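Local atomic coordinates of hypoxanthine-guanine phosphoribosyltransferase (Thermus thermophilus, PDB entry 3ACD), a protein that probably catalyses the magnesium-dependent transfer of a 5-phosphoribosyl group onto hypoxanthine or guanine, making IMP or GMP in purine salvage. Residues L161-A164 with Q165-N169; L131-P135 with S136-V140; F51-D54 with L55-I59. All coordinates share one frame; numbering follows the deposited sequence.

Contact 1: L161-A164 with Q165-N169; sequences LDRA and QFDRN
Arg163 and Phe166 close a type I' beta turn in the loop between strands 156-157 and 174-175. They form a single antiparallel hydrogen-bonded pair: Arg163 N donates to Phe166 O (2.9 Å) and Phe166 N to Arg163 O (3.1 Å), while Ala164 and Gln165 take the corners with positive phi. In the dense part beside this turn, Asp162, its CG between the backbone N and the carbonyl carbon (chi1 73°), turns OD2 to Gln165 N at 2.8 Å, accepting through the anti lone pair. Asp162 CB rests 3.4 Å above the centre of the Arg168 guanidinium, and the Asp162 carboxylate stacks on the guanidinium with planes 27° apart. Asp162 OD1 stands 3.5 Å from Arg168 NH2, well out of the guanidinium plane, so the salt bridge is one of charge alone. The guanidinium edge is used otherwise: NH1 bonds to Gly160 O, NH2 to Gln165 OE1. On the looser, hydrated side, two waters bridge that edge to Asp162 OD1, one weakly. Asp162 is a GMP-binding residue, although no GMP occupies this chain. Beyond Phe166, Arg163 grips Asp167 side-on: its NE (2.7 Å) and NH2 (2.8 Å) reach one oxygen, OD2, from the same face of the carboxylate.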
loop_
_atom_site.group_PDB
_atom_site.type_symbol
_atom_site.label_atom_id
_atom_site.label_comp_id
_atom_site.label_asym_id
_atom_site.label_seq_id
_atom_site.Cartn_x
_atom_site.Cartn_y
_atom_site.Cartn_z
ATOM N N LEU A 161 -3.278 -9.128 -4.407
ATOM C CA LEU A 161 -4.432 -10.013 -4.296
ATOM C C LEU A 161 -4.015 -11.313 -3.623
ATOM O O LEU A 161 -2.965 -11.876 -3.926
ATOM C CB LEU A 161 -5.030 -10.286 -5.681
ATOM C CG LEU A 161 -5.740 -9.102 -6.360
ATOM C CD1 LEU A 161 -4.744 -7.994 -6.657
ATOM C CD2 LEU A 161 -6.400 -9.570 -7.654
ATOM N N ASP A 162 -4.855 -11.793 -2.714
ATOM C CA ASP A 162 -4.545 -12.998 -1.961
ATOM C C ASP A 162 -5.211 -14.288 -2.399
ATOM O O ASP A 162 -6.172 -14.305 -3.173
ATOM C CB ASP A 162 -4.901 -12.786 -0.491
ATOM C CG ASP A 162 -6.403 -12.791 -0.259
ATOM O OD1 ASP A 162 -7.096 -11.943 -0.854
ATOM O OD2 ASP A 162 -6.890 -13.648 0.505
ATOM N N ARG A 163 -4.664 -15.369 -1.862
ATOM C CA ARG A 163 -5.160 -16.719 -2.052
ATOM C C ARG A 163 -5.141 -17.209 -0.606
ATOM O O ARG A 163 -4.111 -17.654 -0.103
ATOM C CB ARG A 163 -4.201 -17.536 -2.923
ATOM C CG ARG A 163 -4.655 -18.964 -3.145
ATOM C CD ARG A 163 -3.866 -19.657 -4.247
ATOM N NE ARG A 163 -2.426 -19.652 -3.999
ATOM C CZ ARG A 163 -1.571 -20.496 -4.569
ATOM N NH1 ARG A 163 -2.014 -21.418 -5.417
ATOM N NH2 ARG A 163 -0.277 -20.421 -4.297
ATOM N N ALA A 164 -6.278 -17.079 0.073
ATOM C CA ALA A 164 -6.386 -17.474 1.476
ATOM C C ALA A 164 -5.369 -16.695 2.317
ATOM O O ALA A 164 -4.669 -17.265 3.155
ATOM C CB ALA A 164 -6.161 -18.977 1.626
ATOM N N GLN A 165 -5.296 -15.388 2.067
ATOM C CA GLN A 165 -4.396 -14.473 2.775
ATOM C C GLN A 165 -2.927 -14.525 2.347
ATOM O O GLN A 165 -2.151 -13.630 2.681
ATOM C CB GLN A 165 -4.500 -14.693 4.288
ATOM C CG GLN A 165 -5.860 -14.329 4.877
ATOM C CD GLN A 165 -6.273 -12.895 4.567
ATOM O OE1 GLN A 165 -5.432 -12.000 4.455
ATOM N NE2 GLN A 165 -7.575 -12.670 4.445
ATOM N N PHE A 166 -2.548 -15.563 1.613
ATOM C CA PHE A 166 -1.170 -15.703 1.141
ATOM C C PHE A 166 -1.018 -15.186 -0.291
ATOM O O PHE A 166 -1.997 -14.831 -0.946
ATOM C CB PHE A 166 -0.742 -17.179 1.168
ATOM C CG PHE A 166 -0.480 -17.721 2.545
ATOM C CD1 PHE A 166 0.783 -17.619 3.119
ATOM C CD2 PHE A 166 -1.495 -18.348 3.263
ATOM C CE1 PHE A 166 1.036 -18.136 4.391
ATOM C CE2 PHE A 166 -1.253 -18.870 4.536
ATOM C CZ PHE A 166 0.015 -18.764 5.101
ATOM N N ASP A 167 0.230 -15.138 -0.750
ATOM C CA ASP A 167 0.582 -14.726 -2.105
ATOM C C ASP A 167 0.340 -13.282 -2.547
ATOM O O ASP A 167 0.422 -12.989 -3.739
ATOM C CB ASP A 167 -0.072 -15.675 -3.115
ATOM C CG ASP A 167 0.341 -17.119 -2.909
ATOM O OD1 ASP A 167 1.556 -17.376 -2.788
ATOM O OD2 ASP A 167 -0.547 -17.998 -2.873
ATOM N N ARG A 168 0.044 -12.381 -1.613
ATOM C CA ARG A 168 -0.155 -10.982 -1.982
ATOM C C ARG A 168 1.197 -10.398 -2.405
ATOM O O ARG A 168 1.252 -9.406 -3.127
ATOM C CB ARG A 168 -0.676 -10.159 -0.794
ATOM C CG ARG A 168 -2.076 -10.500 -0.288
ATOM C CD ARG A 168 -2.457 -9.519 0.827
ATOM N NE ARG A 168 -3.670 -9.896 1.549
ATOM C CZ ARG A 168 -4.909 -9.727 1.099
ATOM N NH1 ARG A 168 -5.125 -9.179 -0.092
ATOM N NH2 ARG A 168 -5.937 -10.107 1.848
ATOM N N ASN A 169 2.283 -11.029 -1.959
ATOM C CA ASN A 169 3.626 -10.541 -2.255
ATOM C C ASN A 169 4.229 -10.906 -3.613
ATOM O O ASN A 169 5.322 -10.452 -3.940
ATOM C CB ASN A 169 4.586 -10.945 -1.121
ATOM C CG ASN A 169 4.646 -12.450 -0.900
ATOM O OD1 ASN A 169 3.626 -13.139 -0.933
ATOM N ND2 ASN A 169 5.843 -12.958 -0.646
HETATM O O HOH W 1 -8.031 -8.762 -1.127
HETATM O O HOH W 2 -8.759 -10.247 1.270
#

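Contact 2: L131-P135 with S136-V140; sequences LLSKP and SRRQV. With IMP (inosinic acid), chain B.
The purine pocket is flanked here by the end of strand 132-133 and the short 3-10 turn after it, where Arg138 folds back onto Ser133. Two backbone bonds define the turn: Arg137 N donates to Lys134 O at 2.9 Å, and Arg138 N to Pro135 O at 3.1 Å. The Arg138 chain leaves with CG anti to the backbone N and then bends at chi2 (53°) and chi3 (38°); these kinks carry the guanidinium back over Pro135, whose CA lies beneath one face. Its edge faces Ser133: NH2 donates to Ser133 OG at 3.0 Å, with an N-H...O angle of 162° and OG nearly in the guanidinium plane. A water accepts from Arg138 NH1 at 3.0 Å and also bonds to Ser133 OG, completing a bridged ring. The third nitrogen, NE, bonds to Asp106 O, in the loop whose Asp106, Thr107 and Gly108, with Thr110 at the start of helix 109-119, hydrogen-bond to IMP. A leucine in place of Arg138 would probably leave Ser133 OG and Asp106 O without the guanidinium N-H groups that now reach them, uncoupling the turn from that loop. Arg137 reaches the same residue by a salt bridge from NE to the Asp106 carboxylate. Lys134 points to the nucleotide instead. Its NZ donates to IMP O6 at 2.9 Å and to IMP N7 at 3.2 Å, and a further bond to Ala154 O helps fix it. Since O6 and N7 are common to hypoxanthine and guanine, this pair of bonds is consistent with recognition of 6-oxopurines in general, with the exocyclic group at C2 playing no part in it.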
loop_
_atom_site.group_PDB
_atom_site.type_symbol
_atom_site.label_atom_id
_atom_site.label_comp_id
_atom_site.label_asym_id
_atom_site.label_seq_id
_atom_site.Cartn_x
_atom_site.Cartn_y
_atom_site.Cartn_z
ATOM N N LEU A 131 -7.270 -2.569 -11.331
ATOM C CA LEU A 131 -6.225 -3.291 -12.046
ATOM C C LEU A 131 -6.822 -4.329 -12.992
ATOM O O LEU A 131 -6.395 -4.440 -14.139
ATOM C CB LEU A 131 -5.277 -3.994 -11.072
ATOM C CG LEU A 131 -4.122 -4.744 -11.747
ATOM C CD1 LEU A 131 -3.181 -3.747 -12.434
ATOM C CD2 LEU A 131 -3.369 -5.552 -10.710
ATOM N N LEU A 132 -7.821 -5.067 -12.514
ATOM C CA LEU A 132 -8.442 -6.122 -13.310
ATOM C C LEU A 132 -9.965 -6.105 -13.289
ATOM O O LEU A 132 -10.585 -5.481 -12.428
ATOM C CB LEU A 132 -7.982 -7.489 -12.797
ATOM C CG LEU A 132 -6.481 -7.748 -12.649
ATOM C CD1 LEU A 132 -6.268 -8.997 -11.803
ATOM C CD2 LEU A 132 -5.841 -7.899 -14.019
ATOM N N SER A 133 -10.558 -6.813 -14.244
ATOM C CA SER A 133 -12.006 -6.926 -14.333
ATOM C C SER A 133 -12.372 -8.218 -15.054
ATOM O O SER A 133 -11.783 -8.547 -16.087
ATOM C CB SER A 133 -12.608 -5.738 -15.085
ATOM O OG SER A 133 -14.022 -5.873 -15.173
ATOM N N LYS A 134 -13.334 -8.945 -14.488
ATOM C CA LYS A 134 -13.828 -10.205 -15.051
ATOM C C LYS A 134 -15.293 -9.961 -15.417
ATOM O O LYS A 134 -16.205 -10.408 -14.718
ATOM C CB LYS A 134 -13.720 -11.324 -14.006
ATOM C CG LYS A 134 -12.286 -11.628 -13.579
ATOM C CD LYS A 134 -12.193 -12.792 -12.597
ATOM C CE LYS A 134 -12.817 -12.454 -11.249
ATOM N NZ LYS A 134 -12.595 -13.537 -10.248
ATOM N N PRO A 135 -15.531 -9.249 -16.528
ATOM C CA PRO A 135 -16.875 -8.917 -17.005
ATOM C C PRO A 135 -17.872 -10.059 -17.196
ATOM O O PRO A 135 -19.078 -9.839 -17.092
ATOM C CB PRO A 135 -16.601 -8.141 -18.297
ATOM C CG PRO A 135 -15.315 -8.729 -18.777
ATOM C CD PRO A 135 -14.512 -8.819 -17.505
ATOM N N SER A 136 -17.391 -11.269 -17.464
ATOM C CA SER A 136 -18.310 -12.387 -17.652
ATOM C C SER A 136 -18.995 -12.740 -16.336
ATOM O O SER A 136 -19.975 -13.481 -16.317
ATOM C CB SER A 136 -17.575 -13.613 -18.214
ATOM O OG SER A 136 -16.617 -14.131 -17.309
ATOM N N ARG A 137 -18.482 -12.186 -15.238
ATOM C CA ARG A 137 -19.029 -12.438 -13.906
ATOM C C ARG A 137 -19.896 -11.285 -13.394
ATOM O O ARG A 137 -20.532 -11.398 -12.346
ATOM C CB ARG A 137 -17.879 -12.670 -12.918
ATOM C CG ARG A 137 -17.144 -13.986 -13.100
ATOM C CD ARG A 137 -17.716 -15.048 -12.175
ATOM N NE ARG A 137 -17.518 -14.678 -10.776
ATOM C CZ ARG A 137 -18.033 -15.337 -9.743
ATOM N NH1 ARG A 137 -18.783 -16.411 -9.948
ATOM N NH2 ARG A 137 -17.801 -14.917 -8.505
ATOM N N ARG A 138 -19.931 -10.189 -14.144
ATOM C CA ARG A 138 -20.673 -8.993 -13.758
ATOM C C ARG A 138 -22.168 -9.211 -13.505
ATOM O O ARG A 138 -22.900 -9.679 -14.381
ATOM C CB ARG A 138 -20.469 -7.909 -14.825
ATOM C CG ARG A 138 -20.689 -6.471 -14.359
ATOM C CD ARG A 138 -19.866 -6.145 -13.108
ATOM N NE ARG A 138 -18.546 -6.772 -13.126
ATOM C CZ ARG A 138 -17.540 -6.406 -13.914
ATOM N NH1 ARG A 138 -17.681 -5.396 -14.762
ATOM N NH2 ARG A 138 -16.395 -7.077 -13.873
ATOM N N GLN A 139 -22.610 -8.867 -12.297
ATOM C CA GLN A 139 -24.014 -9.003 -11.916
ATOM C C GLN A 139 -24.679 -7.633 -11.828
ATOM O O GLN A 139 -25.898 -7.511 -11.945
ATOM C CB GLN A 139 -24.136 -9.730 -10.576
ATOM C CG GLN A 139 -23.557 -11.132 -10.595
ATOM C CD GLN A 139 -23.881 -11.912 -9.340
ATOM O OE1 GLN A 139 -23.619 -11.457 -8.228
ATOM N NE2 GLN A 139 -24.452 -13.099 -9.513
ATOM N N VAL A 140 -23.870 -6.605 -11.603
ATOM C CA VAL A 140 -24.365 -5.238 -11.532
ATOM C C VAL A 140 -23.394 -4.373 -12.324
ATOM O O VAL A 140 -22.179 -4.479 -12.161
ATOM C CB VAL A 140 -24.463 -4.733 -10.071
ATOM C CG1 VAL A 140 -23.125 -4.859 -9.374
ATOM C CG2 VAL A 140 -24.942 -3.288 -10.056
HETATM P P IMP B . -17.018 -8.262 -6.358
HETATM O O1P IMP B . -17.657 -9.536 -6.750
HETATM O O2P IMP B . -17.959 -7.498 -5.308
HETATM O O3P IMP B . -16.799 -7.348 -7.667
HETATM O "O5'" IMP B . -15.582 -8.602 -5.689
HETATM C "C5'" IMP B . -15.088 -7.760 -4.649
HETATM C "C4'" IMP B . -13.755 -8.277 -4.103
HETATM O "O4'" IMP B . -13.633 -9.718 -4.303
HETATM C "C3'" IMP B . -12.574 -7.703 -4.920
HETATM O "O3'" IMP B . -12.237 -6.378 -4.508
HETATM C "C2'" IMP B . -11.467 -8.710 -4.564
HETATM O "O2'" IMP B . -10.833 -8.370 -3.326
HETATM C "C1'" IMP B . -12.232 -10.038 -4.438
HETATM N N9 IMP B . -11.984 -10.860 -5.647
HETATM C C8 IMP B . -12.841 -11.081 -6.701
HETATM N N7 IMP B . -12.273 -11.855 -7.588
HETATM C C5 IMP B . -11.029 -12.168 -7.168
HETATM C C6 IMP B . -9.954 -12.959 -7.688
HETATM O O6 IMP B . -10.059 -13.527 -8.763
HETATM N N1 IMP B . -8.797 -13.052 -6.953
HETATM C C2 IMP B . -8.669 -12.410 -5.741
HETATM N N3 IMP B . -9.650 -11.684 -5.249
HETATM C C4 IMP B . -10.829 -11.534 -5.915
HETATM O O HOH W 3 -15.561 -4.562 -16.789
#

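Contact 3: F51-D54 with L55-I59; sequences FMAD and LVRAI
Arg57 reaches back to Ala53 and Asp54 on helix 49-56. Its NE donates to Ala53 O at 2.9 Å, approaching from above the carbonyl plane and tying a helix-end carbonyl to a side chain. The bend at chi3 (-75°) brings the guanidinium round to Asp54, where NH2 stands 2.9 Å from OD1: a salt bridge whose hydrogen bond is weak (N-H...O 122°), the two planes lying 40° apart. More strongly, Arg57 NH1 pairs with Asp54 OD2 of the second subunit, reciprocally, and within its own chain Asp54 OD2 also bonds to Tyr159 OH. Beneath this charged layer run helical bonds, Leu55 N to Phe51 O (2.8 Å) and the almost straight Val56 N to Met52 O (3.0 Å). Apolar side chains follow the same spacing of four residues. Leu55 CD2 sits over a face of the Phe51 ring, 4.1 Å from CZ, and Met52 SD meets Val56 CG1 at 4.0 Å. Phe51 and Leu55 pack against helix 16-33, whereas Met52 and Val56 lie on strands 40-45 and 64-70. Together these residues form the end of the crossover helix, and the turn leaving it, in the beta-alpha-beta unit 40-45, 49-56, 64-70, with one side given to the dimer interface.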
loop_
_atom_site.group_PDB
_atom_site.type_symbol
_atom_site.label_atom_id
_atom_site.label_comp_id
_atom_site.label_asym_id
_atom_site.label_seq_id
_atom_site.Cartn_x
_atom_site.Cartn_y
_atom_site.Cartn_z
ATOM N N PHE A 51 -1.258 -1.969 -6.170
ATOM C CA PHE A 51 -1.696 -1.256 -7.367
ATOM C C PHE A 51 -1.699 0.238 -7.018
ATOM O O PHE A 51 -1.220 1.077 -7.784
ATOM C CB PHE A 51 -3.103 -1.729 -7.748
ATOM C CG PHE A 51 -3.748 -0.943 -8.861
ATOM C CD1 PHE A 51 -3.040 -0.607 -10.009
ATOM C CD2 PHE A 51 -5.097 -0.597 -8.784
ATOM C CE1 PHE A 51 -3.666 0.061 -11.069
ATOM C CE2 PHE A 51 -5.731 0.069 -9.837
ATOM C CZ PHE A 51 -5.012 0.396 -10.983
ATOM N N MET A 52 -2.233 0.561 -5.844
ATOM C CA MET A 52 -2.284 1.944 -5.372
ATOM C C MET A 52 -0.875 2.539 -5.263
ATOM O O MET A 52 -0.610 3.637 -5.763
ATOM C CB MET A 52 -2.964 1.993 -3.999
ATOM C CG MET A 52 -3.023 3.380 -3.373
ATOM S SD MET A 52 -4.375 4.406 -3.993
ATOM C CE MET A 52 -4.453 5.662 -2.684
ATOM N N ALA A 53 0.028 1.814 -4.606
ATOM C CA ALA A 53 1.401 2.285 -4.429
ATOM C C ALA A 53 2.087 2.598 -5.757
ATOM O O ALA A 53 2.766 3.617 -5.884
ATOM C CB ALA A 53 2.220 1.248 -3.653
ATOM N N ASP A 54 1.913 1.729 -6.746
ATOM C CA ASP A 54 2.540 1.957 -8.047
ATOM C C ASP A 54 1.826 3.040 -8.850
ATOM O O ASP A 54 2.466 3.869 -9.496
ATOM C CB ASP A 54 2.574 0.660 -8.859
ATOM C CG ASP A 54 3.495 -0.382 -8.259
ATOM O OD1 ASP A 54 4.196 -0.065 -7.275
ATOM O OD2 ASP A 54 3.521 -1.520 -8.771
ATOM N N LEU A 55 0.498 3.034 -8.797
ATOM C CA LEU A 55 -0.305 4.007 -9.531
ATOM C C LEU A 55 -0.058 5.458 -9.113
ATOM O O LEU A 55 0.157 6.320 -9.968
ATOM C CB LEU A 55 -1.801 3.689 -9.379
ATOM C CG LEU A 55 -2.766 4.614 -10.135
ATOM C CD1 LEU A 55 -2.543 4.469 -11.630
ATOM C CD2 LEU A 55 -4.212 4.273 -9.788
ATOM N N VAL A 56 -0.084 5.744 -7.811
ATOM C CA VAL A 56 0.115 7.120 -7.372
ATOM C C VAL A 56 1.483 7.672 -7.764
ATOM O O VAL A 56 1.612 8.857 -8.071
ATOM C CB VAL A 56 -0.108 7.284 -5.839
ATOM C CG1 VAL A 56 -1.535 6.871 -5.485
ATOM C CG2 VAL A 56 0.911 6.470 -5.048
ATOM N N ARG A 57 2.495 6.811 -7.783
ATOM C CA ARG A 57 3.834 7.243 -8.159
ATOM C C ARG A 57 3.938 7.537 -9.652
ATOM O O ARG A 57 4.979 7.994 -10.128
ATOM C CB ARG A 57 4.866 6.190 -7.755
ATOM C CG ARG A 57 5.173 6.207 -6.261
ATOM C CD ARG A 57 6.198 5.157 -5.883
ATOM N NE ARG A 57 5.640 3.807 -5.876
ATOM C CZ ARG A 57 6.318 2.733 -5.481
ATOM N NH1 ARG A 57 7.573 2.867 -5.069
ATOM N NH2 ARG A 57 5.745 1.532 -5.481
ATOM N N ALA A 58 2.854 7.277 -10.382
ATOM C CA ALA A 58 2.814 7.539 -11.821
ATOM C C ALA A 58 1.822 8.661 -12.125
ATOM O O ALA A 58 1.430 8.865 -13.272
ATOM C CB ALA A 58 2.427 6.274 -12.580
ATOM N N ILE A 59 1.413 9.388 -11.087
ATOM C CA ILE A 59 0.483 10.500 -11.250
ATOM C C ILE A 59 1.124 11.780 -10.714
ATOM O O ILE A 59 1.012 12.096 -9.526
ATOM C CB ILE A 59 -0.836 10.266 -10.486
ATOM C CG1 ILE A 59 -1.518 8.991 -10.987
ATOM C CG2 ILE A 59 -1.769 11.461 -10.683
ATOM C CD1 ILE A 59 -2.742 8.604 -10.178
#

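Contact 2 supplies Lys134 to the nucleotide site and touches both others. Leu132 CD1 meets Leu161 CD2 of contact 1 at 4.2 Å, and Leu131 N comes within 3.4 Å of Phe51 CE2 in contact 3, although the centres are about 20 and 22 Å apart. Contacts 1 and 3 stay about 7 Å apart at their nearest atoms. What they share is the second subunit: Asn169 of contact 1 bonds through ND2 to Ile59 O of that subunit, the counterpart of contact 3. Distance from IMP grades the three: Lys134 bonds to it, the Leu161 side chain is about 4 Å away, and that of Phe51 about 10 Å. Tyr159 links contacts 2 and 3 a second time, being touched by Leu131 while its hydroxyl holds Asp54.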